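Arylsulfatase (PDB 7AJ0) probably hydrolyses sulfate esters of the polysaccharide fucoidan, as a fucoidan-active sulfatase that assembles into a hexamer. Local coordinates at residues Q48-N53 against G259-L264; T94-Q99 against V353-I358; E138-K143 against V171-F176; F268-N273 against M295-D300. All coordinates share one frame; numbering follows the deposited sequence.

Contact 1: residues Q48-N53 against G259-L264; sequences QGRKPN and GKPFYL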
loop_
_atom_site.group_PDB
_atom_site.type_symbol
_atom_site.label_atom_id
_atom_site.label_comp_id
_atom_site.label_asym_id
_atom_site.label_seq_id
_atom_site.Cartn_x
_atom_site.Cartn_y
_atom_site.Cartn_z
ATOM N N GLN A 48 59.894 -7.415 16.051
ATOM C CA GLN A 48 59.733 -7.983 14.716
ATOM C C GLN A 48 60.759 -7.463 13.719
ATOM O O GLN A 48 61.065 -8.154 12.741
ATOM C CB GLN A 48 58.323 -7.695 14.188
ATOM C CG GLN A 48 57.216 -8.367 14.985
ATOM C CD GLN A 48 57.239 -9.876 14.853
ATOM O OE1 GLN A 48 57.320 -10.412 13.749
ATOM N NE2 GLN A 48 57.176 -10.571 15.983
ATOM N N GLY A 49 61.284 -6.263 13.935
ATOM C CA GLY A 49 62.324 -5.726 13.087
ATOM C C GLY A 49 61.860 -5.013 11.840
ATOM O O GLY A 49 62.704 -4.628 11.023
ATOM N N ARG A 50 60.556 -4.825 11.658
ATOM C CA ARG A 50 60.053 -4.088 10.505
ATOM C C ARG A 50 58.583 -3.763 10.727
ATOM O O ARG A 50 57.944 -4.273 11.652
ATOM C CB ARG A 50 60.254 -4.871 9.202
ATOM C CG ARG A 50 59.511 -6.202 9.115
ATOM C CD ARG A 50 59.708 -6.815 7.732
ATOM N NE ARG A 50 58.930 -8.031 7.516
ATOM C CZ ARG A 50 59.418 -9.267 7.609
ATOM N NH1 ARG A 50 60.691 -9.474 7.925
ATOM N NH2 ARG A 50 58.622 -10.302 7.382
ATOM N N LYS A 51 58.054 -2.897 9.859
ATOM C CA LYS A 51 56.675 -2.454 9.979
ATOM C C LYS A 51 55.717 -3.630 9.802
ATOM O O LYS A 51 56.066 -4.645 9.195
ATOM C CB LYS A 51 56.378 -1.373 8.944
ATOM C CG LYS A 51 57.084 -0.052 9.204
ATOM C CD LYS A 51 56.926 0.894 8.023
ATOM C CE LYS A 51 57.656 2.209 8.253
ATOM N NZ LYS A 51 57.711 3.034 7.012
ATOM N N PRO A 52 54.500 -3.511 10.327
ATOM C CA PRO A 52 53.559 -4.633 10.263
ATOM C C PRO A 52 52.940 -4.813 8.887
ATOM O O PRO A 52 52.832 -3.878 8.092
ATOM C CB PRO A 52 52.487 -4.253 11.295
ATOM C CG PRO A 52 52.520 -2.762 11.325
ATOM C CD PRO A 52 53.963 -2.377 11.105
ATOM N N ASN A 53 52.538 -6.054 8.619
ATOM C CA ASN A 53 51.753 -6.366 7.440
ATOM C C ASN A 53 50.282 -6.052 7.703
ATOM O O ASN A 53 49.821 -6.029 8.848
ATOM C CB ASN A 53 51.883 -7.840 7.057
ATOM C CG ASN A 53 53.305 -8.349 7.148
ATOM O OD1 ASN A 53 54.219 -7.796 6.538
ATOM N ND2 ASN A 53 53.497 -9.417 7.914
ATOM N N GLY A 259 61.658 -10.674 3.266
ATOM C CA GLY A 259 61.795 -9.881 4.468
ATOM C C GLY A 259 61.164 -8.514 4.402
ATOM O O GLY A 259 61.540 -7.632 5.181
ATOM N N LYS A 260 60.210 -8.303 3.499
ATOM C CA LYS A 260 59.581 -7.000 3.355
ATOM C C LYS A 260 58.143 -7.032 3.857
ATOM O O LYS A 260 57.453 -8.048 3.728
ATOM C CB LYS A 260 59.587 -6.539 1.892
ATOM C CG LYS A 260 60.963 -6.144 1.377
ATOM C CD LYS A 260 60.922 -5.782 -0.102
ATOM C CE LYS A 260 62.300 -5.380 -0.606
ATOM N NZ LYS A 260 62.343 -5.270 -2.089
ATOM N N PRO A 261 57.657 -5.935 4.434
ATOM C CA PRO A 261 56.245 -5.889 4.827
ATOM C C PRO A 261 55.352 -5.953 3.599
ATOM O O PRO A 261 55.672 -5.395 2.546
ATOM C CB PRO A 261 56.108 -4.543 5.551
ATOM C CG PRO A 261 57.513 -4.076 5.812
ATOM C CD PRO A 261 58.354 -4.668 4.725
ATOM N N PHE A 262 54.227 -6.645 3.736
ATOM C CA PHE A 262 53.266 -6.755 2.652
ATOM C C PHE A 262 51.967 -6.058 3.035
ATOM O O PHE A 262 51.571 -6.036 4.204
ATOM C CB PHE A 262 52.997 -8.225 2.278
ATOM C CG PHE A 262 52.176 -8.987 3.285
ATOM C CD1 PHE A 262 50.795 -8.855 3.324
ATOM C CD2 PHE A 262 52.782 -9.862 4.170
ATOM C CE1 PHE A 262 50.041 -9.556 4.242
ATOM C CE2 PHE A 262 52.032 -10.572 5.089
ATOM C CZ PHE A 262 50.659 -10.419 5.125
ATOM N N TYR A 263 51.326 -5.462 2.036
ATOM C CA TYR A 263 49.975 -4.929 2.158
ATOM C C TYR A 263 49.144 -5.595 1.069
ATOM O O TYR A 263 49.344 -5.324 -0.120
ATOM C CB TYR A 263 49.947 -3.411 2.020
ATOM C CG TYR A 263 48.579 -2.827 2.294
ATOM C CD1 TYR A 263 47.582 -2.868 1.331
ATOM C CD2 TYR A 263 48.282 -2.249 3.519
ATOM C CE1 TYR A 263 46.329 -2.347 1.577
ATOM C CE2 TYR A 263 47.030 -1.722 3.777
ATOM C CZ TYR A 263 46.058 -1.775 2.800
ATOM O OH TYR A 263 44.808 -1.253 3.042
ATOM N N LEU A 264 48.222 -6.464 1.472
ATOM C CA LEU A 264 47.431 -7.258 0.542
ATOM C C LEU A 264 45.954 -6.998 0.781
ATOM O O LEU A 264 45.465 -7.157 1.904
ATOM C CB LEU A 264 47.736 -8.751 0.698
ATOM C CG LEU A 264 46.807 -9.686 -0.077
ATOM C CD1 LEU A 264 46.867 -9.388 -1.566
ATOM C CD2 LEU A 264 47.153 -11.141 0.189
HETATM O O HOH W 1 56.357 -9.854 5.801
#
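Asn53 and Phe262 make the closest side-chain meeting here. Asn53 CG stands beside its own backbone N, anti to the carbonyl carbon (chi1 -43°), and this and the turn at chi2 lay the carboxamide flat on one face of the Phe262 ring, the two planes 12° apart. Asn53 CB follows as a CH-pi contact, 3.4 Å from the ring centroid. From this stack Asn53 OD1 accepts a well-aligned hydrogen bond (162°) from Phe262 N at 3.0 Å, the donor standing above the carbonyl plane. Asparagine suits the place because it is short, flat and two-handed: its ND2 gives to Gln314 and Thr318. Arg50, its CG tucked between backbone N and carbonyl carbon, runs extended from CG to NE, so that Arg50 CD reaches 3.2 Å from Gly259 O and one guanidinium face lies over the Gly259-Lys260 peptide. Its NH2 donates to a water at 2.8 Å, which can in turn donate to Asn53 OD1 or Lys260 O. Pro261 CB packs 3.6 Å from Lys51 O. Gly259, with positive phi, closes helix 240-258 in a Schellman motif; the chain then enters strand 262-267, parallel to strand 53-59, itself begun at Asn53, in the central mixed sheet of the sulfatase fold.

Contact 2: residues T94-Q99 against V353-I358; sequences TSMYSQ and VRIPGI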
loop_
_atom_site.group_PDB
_atom_site.type_symbol
_atom_site.label_atom_id
_atom_site.label_comp_id
_atom_site.label_asym_id
_atom_site.label_seq_id
_atom_site.Cartn_x
_atom_site.Cartn_y
_atom_site.Cartn_z
ATOM N N THR A 94 30.449 -3.734 15.391
ATOM C CA THR A 94 29.032 -3.826 15.077
ATOM C C THR A 94 28.481 -2.567 14.417
ATOM O O THR A 94 27.302 -2.547 14.048
ATOM C CB THR A 94 28.224 -4.134 16.345
ATOM O OG1 THR A 94 28.551 -3.191 17.374
ATOM C CG2 THR A 94 28.524 -5.537 16.843
ATOM N N SER A 95 29.295 -1.525 14.255
ATOM C CA SER A 95 28.896 -0.295 13.572
ATOM C C SER A 95 29.950 0.108 12.546
ATOM O O SER A 95 30.446 1.237 12.519
ATOM C CB SER A 95 28.642 0.831 14.571
ATOM O OG SER A 95 27.371 0.682 15.181
ATOM N N MET A 96 30.307 -0.839 11.687
ATOM C CA MET A 96 31.207 -0.600 10.566
ATOM C C MET A 96 30.375 -0.267 9.336
ATOM O O MET A 96 29.334 -0.884 9.093
ATOM C CB MET A 96 32.073 -1.833 10.318
ATOM C CG MET A 96 32.979 -1.760 9.106
ATOM S SD MET A 96 34.310 -0.569 9.252
ATOM C CE MET A 96 35.433 -1.236 8.033
ATOM N N TYR A 97 30.837 0.713 8.558
ATOM C CA TYR A 97 30.033 1.272 7.483
ATOM C C TYR A 97 30.791 1.294 6.167
ATOM O O TYR A 97 32.004 1.518 6.133
ATOM C CB TYR A 97 29.567 2.700 7.831
ATOM C CG TYR A 97 28.384 2.702 8.762
ATOM C CD1 TYR A 97 27.096 2.548 8.271
ATOM C CD2 TYR A 97 28.553 2.830 10.131
ATOM C CE1 TYR A 97 26.009 2.530 9.117
ATOM C CE2 TYR A 97 27.472 2.817 10.984
ATOM C CZ TYR A 97 26.200 2.667 10.472
ATOM O OH TYR A 97 25.118 2.649 11.317
ATOM N N SER A 98 30.044 1.059 5.083
ATOM C CA SER A 98 30.581 1.086 3.731
ATOM C C SER A 98 29.768 2.055 2.884
ATOM O O SER A 98 28.905 2.767 3.409
ATOM C CB SER A 98 30.545 -0.311 3.118
ATOM O OG SER A 98 29.205 -0.736 2.922
ATOM N N GLN A 99 30.015 2.083 1.588
ATOM C CA GLN A 99 29.146 2.774 0.640
ATOM C C GLN A 99 28.060 1.822 0.163
ATOM O O GLN A 99 28.125 0.613 0.388
ATOM C CB GLN A 99 29.968 3.309 -0.522
ATOM C CG GLN A 99 31.142 4.168 -0.085
ATOM C CD GLN A 99 30.711 5.372 0.729
ATOM O OE1 GLN A 99 29.960 6.224 0.251
ATOM N NE2 GLN A 99 31.175 5.442 1.971
ATOM N N VAL A 353 24.614 -0.310 4.048
ATOM C CA VAL A 353 25.879 0.317 4.404
ATOM C C VAL A 353 26.464 -0.232 5.698
ATOM O O VAL A 353 27.681 -0.176 5.905
ATOM C CB VAL A 353 25.705 1.849 4.504
ATOM C CG1 VAL A 353 25.424 2.443 3.133
ATOM C CG2 VAL A 353 24.586 2.194 5.479
ATOM N N ARG A 354 25.621 -0.765 6.579
ATOM C CA ARG A 354 26.106 -1.343 7.833
ATOM C C ARG A 354 26.568 -2.771 7.562
ATOM O O ARG A 354 25.749 -3.660 7.307
ATOM C CB ARG A 354 25.025 -1.303 8.906
ATOM C CG ARG A 354 25.579 -1.455 10.315
ATOM C CD ARG A 354 24.488 -1.336 11.360
ATOM N NE ARG A 354 24.999 -1.553 12.711
ATOM C CZ ARG A 354 24.262 -1.452 13.812
ATOM N NH1 ARG A 354 22.978 -1.135 13.725
ATOM N NH2 ARG A 354 24.809 -1.666 14.999
ATOM N N ILE A 355 27.877 -2.995 7.640
ATOM C CA ILE A 355 28.495 -4.198 7.088
ATOM C C ILE A 355 29.331 -4.869 8.169
ATOM O O ILE A 355 29.708 -4.239 9.170
ATOM C CB ILE A 355 29.376 -3.869 5.860
ATOM C CG1 ILE A 355 30.291 -2.687 6.192
ATOM C CG2 ILE A 355 28.514 -3.549 4.657
ATOM C CD1 ILE A 355 31.721 -2.883 5.784
ATOM N N PRO A 356 29.662 -6.147 7.981
ATOM C CA PRO A 356 30.530 -6.831 8.947
ATOM C C PRO A 356 31.921 -6.224 8.956
ATOM O O PRO A 356 32.432 -5.766 7.931
ATOM C CB PRO A 356 30.565 -8.282 8.446
ATOM C CG PRO A 356 29.478 -8.389 7.422
ATOM C CD PRO A 356 29.296 -7.018 6.851
ATOM N N GLY A 357 32.539 -6.240 10.134
ATOM C CA GLY A 357 33.886 -5.727 10.286
ATOM C C GLY A 357 34.623 -6.355 11.448
ATOM O O GLY A 357 34.223 -6.192 12.604
ATOM N N ILE A 358 35.703 -7.075 11.159
ATOM C CA ILE A 358 36.455 -7.802 12.172
ATOM C C ILE A 358 37.915 -7.394 12.072
ATOM O O ILE A 358 38.486 -7.374 10.976
ATOM C CB ILE A 358 36.317 -9.329 12.007
ATOM C CG1 ILE A 358 34.851 -9.746 12.106
ATOM C CG2 ILE A 358 37.153 -10.054 13.058
ATOM C CD1 ILE A 358 34.573 -11.114 11.519
HETATM O O HOH W 2 29.459 -3.447 11.602
#
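Arg354 runs out fully extended, its CG anti to the backbone N (chi1 -161°), and can be followed along Tyr97 and on to Thr94. Its CB lies 4.0 Å from Tyr97 CE1 and its CG 4.2 Å from Tyr97 CZ; Arg354 CD then passes 4.0 Å from Tyr97 OH, a hydroxyl bonded to Glu350 and Arg433. The ring and guanidinium planes are 20° apart. At the tip, Arg354 NE and NH2 both donate to Thr94 O, each at 2.8 Å, a side-on grip on one atom lying close to the guanidinium plane. Thr94 O also accepts from Trp64, while Arg354 NH2 gives a further bond to Ala75 O of a second subunit. A leucine here would lose both bonds to Thr94 O and the one to Ala75 of the second subunit, and would probably loosen both the turn at Thr94 and the subunit interface. The backbones are joined by Ile355 N to Met96 O at 2.9 Å, nearly straight (171°), and by Ser98 N to Val353 O at 2.8 Å, on a lone pair. A water links Met96 N to Ile355 O. Gly357 is needed beside Met96, whose CG would clash with any CB there. Antiparallel pairing of strands 91-97 and 354-360 in this way belongs to the large mixed sheet of the sulfatase domain, with the calcium about 8 Å from the Ser98 side chain.

Contact 3: residues E138-K143 against V171-F176; sequences EVSQGK and VGFDYF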
loop_
_atom_site.group_PDB
_atom_site.type_symbol
_atom_site.label_atom_id
_atom_site.label_comp_id
_atom_site.label_asym_id
_atom_site.label_seq_id
_atom_site.Cartn_x
_atom_site.Cartn_y
_atom_site.Cartn_z
ATOM N N GLU A 138 43.996 10.623 -7.686
ATOM C CA GLU A 138 43.850 9.905 -6.430
ATOM C C GLU A 138 45.160 9.217 -6.046
ATOM O O GLU A 138 46.019 8.936 -6.886
ATOM C CB GLU A 138 42.723 8.878 -6.531
ATOM C CG GLU A 138 41.367 9.467 -6.902
ATOM C CD GLU A 138 40.904 10.538 -5.930
ATOM O OE1 GLU A 138 40.304 11.538 -6.382
ATOM O OE2 GLU A 138 41.148 10.378 -4.715
ATOM N N VAL A 139 45.300 8.944 -4.750
ATOM C CA VAL A 139 46.515 8.369 -4.182
ATOM C C VAL A 139 46.127 7.123 -3.397
ATOM O O VAL A 139 45.559 7.226 -2.301
ATOM C CB VAL A 139 47.256 9.368 -3.282
ATOM C CG1 VAL A 139 48.456 8.706 -2.630
ATOM C CG2 VAL A 139 47.680 10.590 -4.081
ATOM N N SER A 140 46.440 5.952 -3.942
ATOM C CA SER A 140 46.106 4.701 -3.281
ATOM C C SER A 140 47.119 4.390 -2.181
ATOM O O SER A 140 48.236 4.915 -2.161
ATOM C CB SER A 140 46.071 3.553 -4.288
ATOM O OG SER A 140 47.359 3.316 -4.829
ATOM N N GLN A 141 46.711 3.521 -1.251
ATOM C CA GLN A 141 47.646 3.090 -0.216
ATOM C C GLN A 141 48.765 2.247 -0.813
ATOM O O GLN A 141 49.872 2.210 -0.265
ATOM C CB GLN A 141 46.925 2.319 0.890
ATOM C CG GLN A 141 46.270 1.020 0.467
ATOM C CD GLN A 141 44.787 1.181 0.188
ATOM O OE1 GLN A 141 44.400 1.788 -0.808
ATOM N NE2 GLN A 141 43.951 0.643 1.070
ATOM N N GLY A 142 48.499 1.572 -1.932
ATOM C CA GLY A 142 49.573 0.899 -2.639
ATOM C C GLY A 142 50.697 1.848 -3.000
ATOM O O GLY A 142 51.874 1.550 -2.788
ATOM N N LYS A 143 50.346 3.017 -3.539
ATOM C CA LYS A 143 51.366 3.975 -3.949
ATOM C C LYS A 143 52.174 4.458 -2.752
ATOM O O LYS A 143 53.411 4.489 -2.793
ATOM C CB LYS A 143 50.712 5.155 -4.672
ATOM C CG LYS A 143 51.695 6.213 -5.153
ATOM C CD LYS A 143 51.009 7.292 -5.987
ATOM C CE LYS A 143 50.611 6.776 -7.367
ATOM N NZ LYS A 143 49.821 7.780 -8.141
ATOM N N VAL A 171 48.071 2.126 -10.620
ATOM C CA VAL A 171 47.690 3.233 -9.755
ATOM C C VAL A 171 48.403 3.165 -8.404
ATOM O O VAL A 171 47.984 3.813 -7.452
ATOM C CB VAL A 171 46.161 3.290 -9.564
ATOM C CG1 VAL A 171 45.449 3.209 -10.907
ATOM C CG2 VAL A 171 45.699 2.175 -8.632
ATOM N N GLY A 172 49.473 2.378 -8.307
ATOM C CA GLY A 172 50.270 2.350 -7.097
ATOM C C GLY A 172 50.670 0.971 -6.617
ATOM O O GLY A 172 51.783 0.785 -6.115
ATOM N N PHE A 173 49.777 -0.005 -6.749
ATOM C CA PHE A 173 50.060 -1.342 -6.244
ATOM C C PHE A 173 51.157 -2.004 -7.068
ATOM O O PHE A 173 51.246 -1.813 -8.284
ATOM C CB PHE A 173 48.798 -2.203 -6.271
ATOM C CG PHE A 173 47.728 -1.744 -5.321
ATOM C CD1 PHE A 173 46.795 -0.797 -5.713
ATOM C CD2 PHE A 173 47.649 -2.267 -4.039
ATOM C CE1 PHE A 173 45.806 -0.376 -4.842
ATOM C CE2 PHE A 173 46.662 -1.849 -3.163
ATOM C CZ PHE A 173 45.739 -0.904 -3.566
ATOM N N ASP A 174 51.998 -2.794 -6.392
ATOM C CA ASP A 174 53.068 -3.498 -7.088
ATOM C C ASP A 174 52.532 -4.635 -7.949
ATOM O O ASP A 174 53.116 -4.952 -8.990
ATOM C CB ASP A 174 54.080 -4.057 -6.085
ATOM C CG ASP A 174 54.806 -2.973 -5.315
ATOM O OD1 ASP A 174 55.273 -1.997 -5.941
ATOM O OD2 ASP A 174 54.912 -3.103 -4.077
ATOM N N TYR A 175 51.434 -5.262 -7.534
ATOM C CA TYR A 175 50.941 -6.463 -8.192
ATOM C C TYR A 175 49.423 -6.455 -8.208
ATOM O O TYR A 175 48.793 -6.161 -7.189
ATOM C CB TYR A 175 51.461 -7.719 -7.477
ATOM C CG TYR A 175 51.122 -9.018 -8.167
ATOM C CD1 TYR A 175 51.578 -9.278 -9.451
ATOM C CD2 TYR A 175 50.364 -9.992 -7.531
ATOM C CE1 TYR A 175 51.278 -10.464 -10.088
ATOM C CE2 TYR A 175 50.062 -11.185 -8.161
ATOM C CZ TYR A 175 50.523 -11.414 -9.439
ATOM O OH TYR A 175 50.227 -12.594 -10.076
ATOM N N PHE A 176 48.846 -6.772 -9.366
ATOM C CA PHE A 176 47.413 -6.985 -9.493
ATOM C C PHE A 176 47.153 -8.344 -10.125
ATOM O O PHE A 176 47.869 -8.763 -11.041
ATOM C CB PHE A 176 46.733 -5.908 -10.340
ATOM C CG PHE A 176 45.309 -6.238 -10.702
ATOM C CD1 PHE A 176 44.363 -6.451 -9.712
ATOM C CD2 PHE A 176 44.917 -6.341 -12.026
ATOM C CE1 PHE A 176 43.055 -6.756 -10.033
ATOM C CE2 PHE A 176 43.609 -6.647 -12.353
ATOM C CZ PHE A 176 42.677 -6.854 -11.353
HETATM O O HOH W 3 47.276 6.276 -6.695
#
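A chi1 of 65° tucks Ser140 OG in between its own backbone N and carbonyl carbon, while Phe173, with CG beside its backbone N (chi1 -66°), swings its ring across to Gly142. Between them the chain turns at Gly172, whose phi of 136° suits a residue without CB. Ser140 OG works in two directions: it donates to Val171 O at 2.7 Å, from above the carbonyl plane, and accepts from Lys143 N at 3.3 Å. The second bond makes Ser140 the N-cap of helix 141-146, and serine fits because its short hydroxyl can accept from the first turn and still hand its proton to the partner loop. That helix leads into strand 151-155, which pairs in parallel with strand 175-177, so the contact joins the helix start to the loop entering the neighbouring strand of the central sheet. Val171 O also accepts from a water at 2.7 Å; the same water donates to Glu138 O, accepts from Ser140 N and takes a weak bond from Lys143 NZ. Gly142 CA lies over one face of the Phe173 ring, 4.0 Å from its centroid in a CH-pi contact, and a CB on Gly142 would run into Phe173 CG. Gly172 is constrained still more, since a CB there would strike both Ser140 OG and Lys143 N; Lys143 CB instead rests 3.7 Å from Gly172 CA. Gln141 OE1 approaches Phe173 CZ obliquely, and its NE2 bonds Tyr263 OH and Leu109 O.

Contact 4: residues F268-N273 against M295-D300; sequences FSKIHN and MVEVDD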
loop_
_atom_site.group_PDB
_atom_site.type_symbol
_atom_site.label_atom_id
_atom_site.label_comp_id
_atom_site.label_asym_id
_atom_site.label_seq_id
_atom_site.Cartn_x
_atom_site.Cartn_y
_atom_site.Cartn_z
ATOM N N PHE A 268 37.642 -11.101 -2.557
ATOM C CA PHE A 268 36.875 -12.231 -3.054
ATOM C C PHE A 268 35.949 -11.794 -4.182
ATOM O O PHE A 268 35.408 -10.684 -4.173
ATOM C CB PHE A 268 36.020 -12.851 -1.944
ATOM C CG PHE A 268 36.804 -13.478 -0.833
ATOM C CD1 PHE A 268 37.201 -14.800 -0.910
ATOM C CD2 PHE A 268 37.114 -12.756 0.305
ATOM C CE1 PHE A 268 37.910 -15.384 0.117
ATOM C CE2 PHE A 268 37.823 -13.336 1.336
ATOM C CZ PHE A 268 38.219 -14.652 1.241
ATOM N N SER A 269 35.757 -12.683 -5.158
ATOM C CA SER A 269 34.665 -12.493 -6.105
ATOM C C SER A 269 33.325 -12.806 -5.449
ATOM O O SER A 269 32.321 -12.135 -5.711
ATOM C CB SER A 269 34.864 -13.370 -7.337
ATOM O OG SER A 269 33.734 -13.290 -8.191
ATOM N N LYS A 270 33.289 -13.824 -4.596
ATOM C CA LYS A 270 32.076 -14.139 -3.852
ATOM C C LYS A 270 31.778 -13.029 -2.849
ATOM O O LYS A 270 32.686 -12.343 -2.375
ATOM C CB LYS A 270 32.234 -15.481 -3.143
ATOM C CG LYS A 270 32.234 -16.666 -4.090
ATOM C CD LYS A 270 32.947 -17.866 -3.488
ATOM C CE LYS A 270 32.911 -19.056 -4.441
ATOM N NZ LYS A 270 33.513 -18.744 -5.770
ATOM N N ILE A 271 30.491 -12.845 -2.517
ATOM C CA ILE A 271 29.385 -13.668 -2.975
ATOM C C ILE A 271 28.525 -12.933 -4.006
ATOM O O ILE A 271 27.296 -12.997 -3.969
ATOM C CB ILE A 271 28.495 -14.109 -1.782
ATOM C CG1 ILE A 271 27.983 -12.885 -1.014
ATOM C CG2 ILE A 271 29.269 -15.024 -0.847
ATOM C CD1 ILE A 271 26.937 -13.218 0.024
ATOM N N HIS A 272 29.179 -12.221 -4.918
ATOM C CA HIS A 272 28.464 -11.557 -5.997
ATOM C C HIS A 272 27.817 -12.590 -6.913
ATOM O O HIS A 272 28.354 -13.678 -7.138
ATOM C CB HIS A 272 29.419 -10.675 -6.802
ATOM C CG HIS A 272 28.752 -9.516 -7.476
ATOM N ND1 HIS A 272 27.895 -9.665 -8.545
ATOM C CD2 HIS A 272 28.827 -8.185 -7.236
ATOM C CE1 HIS A 272 27.468 -8.476 -8.933
ATOM N NE2 HIS A 272 28.017 -7.562 -8.153
ATOM N N ASN A 273 26.647 -12.246 -7.442
ATOM C CA ASN A 273 25.992 -13.114 -8.415
ATOM C C ASN A 273 26.729 -13.045 -9.750
ATOM O O ASN A 273 27.359 -12.036 -10.076
ATOM C CB ASN A 273 24.532 -12.703 -8.599
ATOM C CG ASN A 273 24.371 -11.529 -9.547
ATOM O OD1 ASN A 273 24.748 -10.401 -9.229
ATOM N ND2 ASN A 273 23.800 -11.788 -10.717
ATOM N N MET A 295 29.552 -19.170 0.636
ATOM C CA MET A 295 29.940 -18.642 1.940
ATOM C C MET A 295 30.862 -19.617 2.664
ATOM O O MET A 295 31.793 -19.198 3.360
ATOM C CB MET A 295 28.690 -18.344 2.769
ATOM C CG MET A 295 28.914 -17.362 3.914
ATOM S SD MET A 295 29.717 -15.832 3.385
ATOM C CE MET A 295 30.787 -15.506 4.784
ATOM N N VAL A 296 30.629 -20.920 2.503
ATOM C CA VAL A 296 31.523 -21.909 3.097
ATOM C C VAL A 296 32.893 -21.857 2.430
ATOM O O VAL A 296 33.927 -22.001 3.093
ATOM C CB VAL A 296 30.898 -23.313 3.005
ATOM C CG1 VAL A 296 31.891 -24.375 3.434
ATOM C CG2 VAL A 296 29.637 -23.386 3.862
ATOM N N GLU A 297 32.925 -21.647 1.111
ATOM C CA GLU A 297 34.203 -21.523 0.418
ATOM C C GLU A 297 34.977 -20.304 0.908
ATOM O O GLU A 297 36.184 -20.385 1.156
ATOM C CB GLU A 297 33.977 -21.449 -1.094
ATOM C CG GLU A 297 35.249 -21.215 -1.907
ATOM C CD GLU A 297 35.117 -21.656 -3.360
ATOM O OE1 GLU A 297 34.062 -22.219 -3.722
ATOM O OE2 GLU A 297 36.070 -21.441 -4.142
ATOM N N VAL A 298 34.298 -19.164 1.056
ATOM C CA VAL A 298 34.969 -17.959 1.539
ATOM C C VAL A 298 35.548 -18.191 2.928
ATOM O O VAL A 298 36.648 -17.725 3.245
ATOM C CB VAL A 298 33.995 -16.766 1.530
ATOM C CG1 VAL A 298 34.550 -15.620 2.363
ATOM C CG2 VAL A 298 33.724 -16.315 0.103
ATOM N N ASP A 299 34.813 -18.905 3.781
ATOM C CA ASP A 299 35.291 -19.146 5.138
ATOM C C ASP A 299 36.502 -20.069 5.142
ATOM O O ASP A 299 37.419 -19.895 5.954
ATOM C CB ASP A 299 34.168 -19.734 5.992
ATOM C CG ASP A 299 34.610 -20.024 7.414
ATOM O OD1 ASP A 299 34.786 -19.059 8.187
ATOM O OD2 ASP A 299 34.788 -21.216 7.755
ATOM N N ASP A 300 36.523 -21.063 4.250
ATOM C CA ASP A 300 37.674 -21.958 4.176
ATOM C C ASP A 300 38.909 -21.222 3.672
ATOM O O ASP A 300 40.011 -21.415 4.197
ATOM C CB ASP A 300 37.361 -23.151 3.273
ATOM C CG ASP A 300 36.520 -24.206 3.967
ATOM O OD1 ASP A 300 36.229 -24.046 5.172
ATOM O OD2 ASP A 300 36.154 -25.201 3.307
HETATM O O HOH W 4 35.850 -20.583 -6.666
#
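Beyond the end of strand 262-267 the chain forms a loop that lies against helix 290-311, next to the calcium site of the sulfatase. Val298 is the helix residue at the centre. Its CG1 sits over the middle of the Phe268 ring in a CH-pi contact, 4.0 Å from the centroid, while CG2 touches Phe268 CD1 at 3.9 Å and Lys270 CB at 3.7 Å; a branched valine can serve both neighbours at once. Further along the lysine, Lys270 CE meets Glu297 OE1 at 3.4 Å, and the bend at chi4 (57°) leaves Lys270 NZ further off, 4.1 Å from Glu297 OE2 and too far for a salt bridge. A water spans that gap, accepting from Lys270 NZ at 3.1 Å and donating to Glu297 OE2 at 2.7 Å; the direct salt bridge of the amine is to Asp241. Glu297 also accepts from Ala278 N and Gln242, so an alanine here would remove three polar links and would probably leave the buried lysine less well balanced. The peptide before Ile271 is cis, and Lys270 and Ile271 bond through their backbones to Asp60, a calcium ligand, placing this loop in the second shell of the metal site.

Overall arrangement
All four contacts serve one sulfatase domain built round a large mixed sheet. Contacts 1, 2 and 3 reach that sheet itself, whereas contact 4 lies at the loop following strand 262-267 and on helix 290-311. Contacts 1 and 3 are neighbours, with centres about 17 Å apart, joined by the probable hydrogen bond from Gln141 NE2 to Tyr263 OH. Contacts 1 and 4 sit at opposite ends of strand 262-267, their centres about 27 Å apart. Along the chain, contacts 3 and 4 are both nested inside the loop closed by contact 2, which crosses contact 1. Contacts 2 and 4, with centres about 18 Å apart, each bring a side chain to about 8 Å from the calcium, so distant sequence converges there.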